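Local atomic coordinates of guanine nucleotide exchange factor p115rhogef (Homo sapiens, PDB entry 1IAP), a protein that probably activates Rho-family GTPases by promoting nucleotide exchange, with an N-terminal RGS-like domain that probably binds G-protein alpha subunits. Residues E100-Q103 with S104-A108; A143-E146 with A147-H151. All coordinates share one frame; numbering follows the deposited sequence.

How the contacts relate
Two local contacts in one all-helical RGS-like domain illustrate how neighbouring turns of a chain can be fixed by quite different chemistry. Contact 1 comes first along the chain and joins helix 91-103 to helix 106-121 across a tight turn; contact 2 follows, wholly within helix 142-162, near that helix's start. Their centres lie about 30 Å apart, on opposite sides of the centre of the chain, and their nearest atoms are about 20 Å apart, so they share a domain without touching. Contact 1 redirects the chain between two helices through backbone carbonyls, whereas residues 143-151 lie within one unbroken helix and tie it to R14 and L188.

Contact 1: residues E100-Q103 with S104-A108; sequences EVVQ and SQQVA
With chi1 at 58°, S104 places OG between its own backbone N and carbonyl carbon, which folds the hydroxyl back onto the preceding helical turn, where it donates to V101 O. Q105 reaches the same carbonyl differently: chi1 (-49°) puts CG beside the backbone N, and a bend at chi2 folds the amide toward V101 O. The S104 OG to V101 O bond is short, 2.6 Å, with the donor tilted 32° from the carbonyl plane, while Q105 NE2 adds a weak bond to V101 O at 3.4 Å and another weak one to P72 O. The backbone turns at the same place. S104 N still bonds E100 O in the helical manner, but Q105 N reaches only three residues back, to V102 O at 3.1 Å, and a type I turn runs from Q103 to Q106, closed by Q106 N on Q103 O at 3.3 Å. Water 1 donates to Q103 O and accepts from V107 N, spanning the bend. Alongside, Q106 runs parallel to V102, its OE1 3.7 Å from V102 CG1. V101 and V102 pack on helix 32-43. Carbonyls ending helix 91-103 take side-chain, water and amide donors as the chain turns.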
ATOM      1  N   GLU A 100     -15.539  -4.659   0.348  1.00 33.72           N
ATOM      2  CA  GLU A 100     -15.597  -5.957   1.022  1.00 32.58           C
ATOM      3  C   GLU A 100     -14.209  -6.579   1.119  1.00 31.78           C
ATOM      4  O   GLU A 100     -13.879  -7.229   2.112  1.00 31.91           O
ATOM      5  CB  GLU A 100     -16.538  -6.918   0.292  1.00 36.39           C
ATOM      6  CG  GLU A 100     -18.016  -6.617   0.479  1.00 45.15           C
ATOM      7  CD  GLU A 100     -18.909  -7.702  -0.106  1.00 53.82           C
ATOM      8  OE1 GLU A 100     -18.939  -8.818   0.459  1.00 52.03           O
ATOM      9  OE2 GLU A 100     -19.576  -7.441  -1.130  1.00 56.86           O
ATOM     10  N   VAL A 101     -13.411  -6.400   0.072  1.00 27.94           N
ATOM     11  CA  VAL A 101     -12.053  -6.927   0.059  1.00 27.52           C
ATOM     12  C   VAL A 101     -11.207  -6.169   1.085  1.00 24.52           C
ATOM     13  O   VAL A 101     -10.461  -6.777   1.849  1.00 31.58           O
ATOM     14  CB  VAL A 101     -11.403  -6.798  -1.334  1.00 27.41           C
ATOM     15  CG1 VAL A 101      -9.890  -6.995  -1.231  1.00 30.19           C
ATOM     16  CG2 VAL A 101     -12.000  -7.831  -2.294  1.00 20.99           C
ATOM     17  N   VAL A 102     -11.347  -4.846   1.104  1.00 22.84           N
ATOM     18  CA  VAL A 102     -10.601  -3.994   2.030  1.00 21.90           C
ATOM     19  C   VAL A 102     -10.991  -4.295   3.473  1.00 28.00           C
ATOM     20  O   VAL A 102     -10.135  -4.361   4.351  1.00 23.22           O
ATOM     21  CB  VAL A 102     -10.835  -2.493   1.741  1.00 19.68           C
ATOM     22  CG1 VAL A 102     -10.214  -1.624   2.840  1.00 21.85           C
ATOM     23  CG2 VAL A 102     -10.236  -2.121   0.399  1.00 19.40           C
ATOM     24  N   GLN A 103     -12.281  -4.523   3.705  1.00 25.97           N
ATOM     25  CA  GLN A 103     -12.772  -4.818   5.048  1.00 28.05           C
ATOM     26  C   GLN A 103     -12.119  -6.088   5.595  1.00 25.07           C
ATOM     27  O   GLN A 103     -11.704  -6.127   6.755  1.00 29.18           O
ATOM     28  CB  GLN A 103     -14.300  -4.955   5.032  1.00 37.03           C
ATOM     29  CG  GLN A 103     -14.967  -4.769   6.386  1.00 48.83           C
ATOM     30  CD  GLN A 103     -14.858  -5.991   7.281  1.00 57.67           C
ATOM     31  OE1 GLN A 103     -14.491  -5.887   8.451  1.00 65.06           O
ATOM     32  NE2 GLN A 103     -15.186  -7.157   6.733  1.00 60.37           N
ATOM     33  N   SER A 104     -11.985  -7.099   4.740  1.00 31.70           N
ATOM     34  CA  SER A 104     -11.381  -8.374   5.125  1.00 33.79           C
ATOM     35  C   SER A 104      -9.866  -8.337   5.362  1.00 35.73           C
ATOM     36  O   SER A 104      -9.277  -9.344   5.763  1.00 36.43           O
ATOM     37  CB  SER A 104     -11.715  -9.451   4.090  1.00 37.30           C
ATOM     38  OG  SER A 104     -11.273  -9.075   2.796  1.00 42.98           O
ATOM     39  N   GLN A 105      -9.232  -7.198   5.089  1.00 31.68           N
ATOM     40  CA  GLN A 105      -7.787  -7.060   5.290  1.00 28.81           C
ATOM     41  C   GLN A 105      -7.479  -6.251   6.552  1.00 30.67           C
ATOM     42  O   GLN A 105      -6.342  -6.241   7.024  1.00 26.52           O
ATOM     43  CB  GLN A 105      -7.125  -6.359   4.092  1.00 27.04           C
ATOM     44  CG  GLN A 105      -7.480  -6.907   2.722  1.00 26.93           C
ATOM     45  CD  GLN A 105      -7.116  -8.364   2.545  1.00 28.87           C
ATOM     46  OE1 GLN A 105      -5.982  -8.773   2.807  1.00 28.33           O
ATOM     47  NE2 GLN A 105      -8.076  -9.159   2.084  1.00 29.16           N
ATOM     48  N   GLN A 106      -8.491  -5.574   7.089  1.00 33.77           N
ATOM     49  CA  GLN A 106      -8.329  -4.739   8.280  1.00 32.61           C
ATOM     50  C   GLN A 106      -7.637  -5.398   9.471  1.00 36.17           C
ATOM     51  O   GLN A 106      -6.804  -4.768  10.121  1.00 36.35           O
ATOM     52  CB  GLN A 106      -9.675  -4.146   8.715  1.00 39.95           C
ATOM     53  CG  GLN A 106     -10.247  -3.118   7.743  1.00 44.60           C
ATOM     54  CD  GLN A 106      -9.294  -1.961   7.481  1.00 53.96           C
ATOM     55  OE1 GLN A 106      -8.944  -1.678   6.334  1.00 52.55           O
ATOM     56  NE2 GLN A 106      -8.871  -1.284   8.546  1.00 55.23           N
ATOM     57  N   VAL A 107      -7.968  -6.657   9.754  1.00 39.82           N
ATOM     58  CA  VAL A 107      -7.350  -7.366  10.875  1.00 36.30           C
ATOM     59  C   VAL A 107      -5.835  -7.526  10.700  1.00 32.03           C
ATOM     60  O   VAL A 107      -5.066  -7.157  11.587  1.00 34.16           O
ATOM     61  CB  VAL A 107      -8.002  -8.755  11.111  1.00 35.85           C
ATOM     62  CG1 VAL A 107      -7.188  -9.567  12.120  1.00 37.44           C
ATOM     63  CG2 VAL A 107      -9.425  -8.581  11.625  1.00 34.98           C
ATOM     64  N   ALA A 108      -5.415  -8.064   9.557  1.00 31.81           N
ATOM     65  CA  ALA A 108      -3.995  -8.275   9.276  1.00 30.73           C
ATOM     66  C   ALA A 108      -3.211  -6.966   9.267  1.00 27.36           C
ATOM     67  O   ALA A 108      -2.158  -6.867   9.901  1.00 32.53           O
ATOM     68  CB  ALA A 108      -3.818  -8.998   7.951  1.00 24.60           C
TER
HETATM   69  O   HOH W   1     -10.689  -7.759   8.810  1.00 44.91           O

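Contact 2: residues A143-E146 with A147-H151; sequences ASYE and ARERH
E149 lies across the ring of Y145, one helical turn apart, and the two flat groups are almost parallel: the carboxylate is turned only 18° from the ring plane. E149 CG sits over one face, 4.1 Å from the ring centroid and toward the rim, in a CH-pi contact. Beyond it the carboxyl carbon runs on past the rim, on the same side of the ring, E149 CD being 3.6 Å from Y145 CE1. Y145 holds its ring there with CG anti to the backbone N (chi1 177°), which leans it toward the following turn. Water 2, in the plane of the ring at its edge, joins Y145 OH to E149 OE2, the oxygen that also forms a salt bridge with R14. The other oxygen, OE1, receives a bond from water 3, which donates to E146 O as well. With an alanine here, R14 would probably lose its carboxylate mate and the tyrosine ring the methylene that covers one face.

E146 and R150 extend alongside one another in the same direction, yet their flat ends are steeply turned, 70° apart. Their salt bridge, E146 OE1 to R150 NH2, is long at 3.8 Å; the guanidinium settles with one face over the E146 carbonyl carbon, while R150 NE bonds L188 O. On another side of the helix, the extended chain of R148 passes S144, with CG 3.6 Å from S144 O; the serine hydroxyl itself bonds D141 O. Beneath these side chains, regular bonds such as E149 N to Y145 O, 3.0 Å, hold the spacing. The i to i+4 spacing of an alpha-helix thus pairs Y145 with E149 and E146 with R150, and the ties to R14 and L188 place helix 142-162 in the all-helical RGS-like domain.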
ATOM      1  N   ALA A 143       2.378  22.847   2.168  1.00 23.45           N
ATOM      2  CA  ALA A 143       2.902  22.461   0.850  1.00 24.33           C
ATOM      3  C   ALA A 143       4.415  22.241   0.851  1.00 26.16           C
ATOM      4  O   ALA A 143       4.919  21.309   0.215  1.00 24.56           O
ATOM      5  CB  ALA A 143       2.519  23.502  -0.198  1.00 28.51           C
ATOM      6  N   SER A 144       5.139  23.099   1.562  1.00 22.86           N
ATOM      7  CA  SER A 144       6.584  22.974   1.646  1.00 19.83           C
ATOM      8  C   SER A 144       6.939  21.746   2.476  1.00 24.01           C
ATOM      9  O   SER A 144       7.934  21.078   2.206  1.00 23.68           O
ATOM     10  CB  SER A 144       7.212  24.230   2.261  1.00 33.45           C
ATOM     11  OG  SER A 144       6.881  24.358   3.634  1.00 46.18           O
ATOM     12  N   TYR A 145       6.134  21.459   3.499  1.00 20.55           N
ATOM     13  CA  TYR A 145       6.384  20.291   4.333  1.00 16.55           C
ATOM     14  C   TYR A 145       6.107  19.034   3.523  1.00 20.33           C
ATOM     15  O   TYR A 145       6.872  18.073   3.577  1.00 17.61           O
ATOM     16  CB  TYR A 145       5.505  20.280   5.587  1.00 19.27           C
ATOM     17  CG  TYR A 145       5.719  19.028   6.415  1.00 13.64           C
ATOM     18  CD1 TYR A 145       4.672  18.153   6.682  1.00 20.76           C
ATOM     19  CD2 TYR A 145       6.988  18.704   6.904  1.00 25.09           C
ATOM     20  CE1 TYR A 145       4.883  16.975   7.419  1.00 15.33           C
ATOM     21  CE2 TYR A 145       7.209  17.534   7.644  1.00 19.79           C
ATOM     22  CZ  TYR A 145       6.152  16.676   7.893  1.00 19.08           C
ATOM     23  OH  TYR A 145       6.372  15.517   8.607  1.00 20.74           O
ATOM     24  N   GLU A 146       4.996  19.044   2.792  1.00 18.54           N
ATOM     25  CA  GLU A 146       4.631  17.906   1.964  1.00 23.68           C
ATOM     26  C   GLU A 146       5.727  17.618   0.953  1.00 20.93           C
ATOM     27  O   GLU A 146       6.019  16.459   0.673  1.00 23.78           O
ATOM     28  CB  GLU A 146       3.299  18.155   1.254  1.00 21.18           C
ATOM     29  CG  GLU A 146       2.098  18.123   2.187  1.00 33.38           C
ATOM     30  CD  GLU A 146       0.794  18.470   1.490  1.00 37.51           C
ATOM     31  OE1 GLU A 146       0.833  19.050   0.382  1.00 45.43           O
ATOM     32  OE2 GLU A 146      -0.275  18.170   2.062  1.00 38.44           O
ATOM     33  N   ALA A 147       6.363  18.672   0.437  1.00 24.07           N
ATOM     34  CA  ALA A 147       7.448  18.512  -0.533  1.00 24.01           C
ATOM     35  C   ALA A 147       8.634  17.793   0.117  1.00 27.34           C
ATOM     36  O   ALA A 147       9.269  16.947  -0.510  1.00 20.00           O
ATOM     37  CB  ALA A 147       7.881  19.862  -1.094  1.00 24.55           C
ATOM     38  N   ARG A 148       8.929  18.142   1.370  1.00 20.82           N
ATOM     39  CA  ARG A 148      10.020  17.507   2.113  1.00 18.27           C
ATOM     40  C   ARG A 148       9.743  16.019   2.317  1.00 17.12           C
ATOM     41  O   ARG A 148      10.655  15.194   2.212  1.00 14.86           O
ATOM     42  CB  ARG A 148      10.230  18.180   3.477  1.00 17.11           C
ATOM     43  CG  ARG A 148      10.988  19.496   3.423  1.00 33.17           C
ATOM     44  CD  ARG A 148      11.253  20.031   4.824  1.00 39.01           C
ATOM     45  NE  ARG A 148      12.147  21.192   4.829  1.00 47.67           N
ATOM     46  CZ  ARG A 148      11.780  22.433   4.521  1.00 56.59           C
ATOM     47  NH1 ARG A 148      10.526  22.696   4.176  1.00 60.98           N
ATOM     48  NH2 ARG A 148      12.665  23.420   4.578  1.00 56.10           N
ATOM     49  N   GLU A 149       8.481  15.689   2.595  1.00 16.73           N
ATOM     50  CA  GLU A 149       8.069  14.304   2.805  1.00 14.84           C
ATOM     51  C   GLU A 149       8.315  13.488   1.541  1.00 17.51           C
ATOM     52  O   GLU A 149       8.886  12.402   1.605  1.00 17.40           O
ATOM     53  CB  GLU A 149       6.583  14.213   3.143  1.00 17.69           C
ATOM     54  CG  GLU A 149       6.149  14.818   4.453  1.00 23.84           C
ATOM     55  CD  GLU A 149       4.693  14.512   4.741  1.00 24.89           C
ATOM     56  OE1 GLU A 149       3.821  15.117   4.096  1.00 23.54           O
ATOM     57  OE2 GLU A 149       4.418  13.644   5.592  1.00 26.84           O
ATOM     58  N   ARG A 150       7.896  14.027   0.396  1.00 20.59           N
ATOM     59  CA  ARG A 150       8.078  13.344  -0.885  1.00 26.02           C
ATOM     60  C   ARG A 150       9.554  13.138  -1.215  1.00 19.52           C
ATOM     61  O   ARG A 150       9.921  12.138  -1.818  1.00 19.23           O
ATOM     62  CB  ARG A 150       7.408  14.118  -2.030  1.00 20.35           C
ATOM     63  CG  ARG A 150       5.924  14.323  -1.865  1.00 23.57           C
ATOM     64  CD  ARG A 150       5.324  14.940  -3.117  1.00 26.71           C
ATOM     65  NE  ARG A 150       3.961  15.407  -2.884  1.00 41.04           N
ATOM     66  CZ  ARG A 150       3.632  16.680  -2.685  1.00 38.39           C
ATOM     67  NH1 ARG A 150       4.571  17.618  -2.699  1.00 29.66           N
ATOM     68  NH2 ARG A 150       2.368  17.014  -2.455  1.00 44.51           N
ATOM     69  N   HIS A 151      10.397  14.091  -0.827  1.00 20.54           N
ATOM     70  CA  HIS A 151      11.832  13.990  -1.088  1.00 23.44           C
ATOM     71  C   HIS A 151      12.421  12.803  -0.337  1.00 26.38           C
ATOM     72  O   HIS A 151      13.156  11.993  -0.909  1.00 20.59           O
ATOM     73  CB  HIS A 151      12.551  15.279  -0.666  1.00 30.60           C
ATOM     74  CG  HIS A 151      14.011  15.298  -0.999  1.00 37.27           C
ATOM     75  ND1 HIS A 151      14.994  15.080  -0.058  1.00 47.62           N
ATOM     76  CD2 HIS A 151      14.655  15.513  -2.171  1.00 47.48           C
ATOM     77  CE1 HIS A 151      16.179  15.160  -0.634  1.00 45.52           C
ATOM     78  NE2 HIS A 151      16.003  15.422  -1.916  1.00 46.01           N
TER
HETATM   79  O   HOH W   2       4.280  13.579   8.487  1.00 34.95           O
HETATM   80  O   HOH W   3       3.598  14.839   0.926  1.00 38.79           O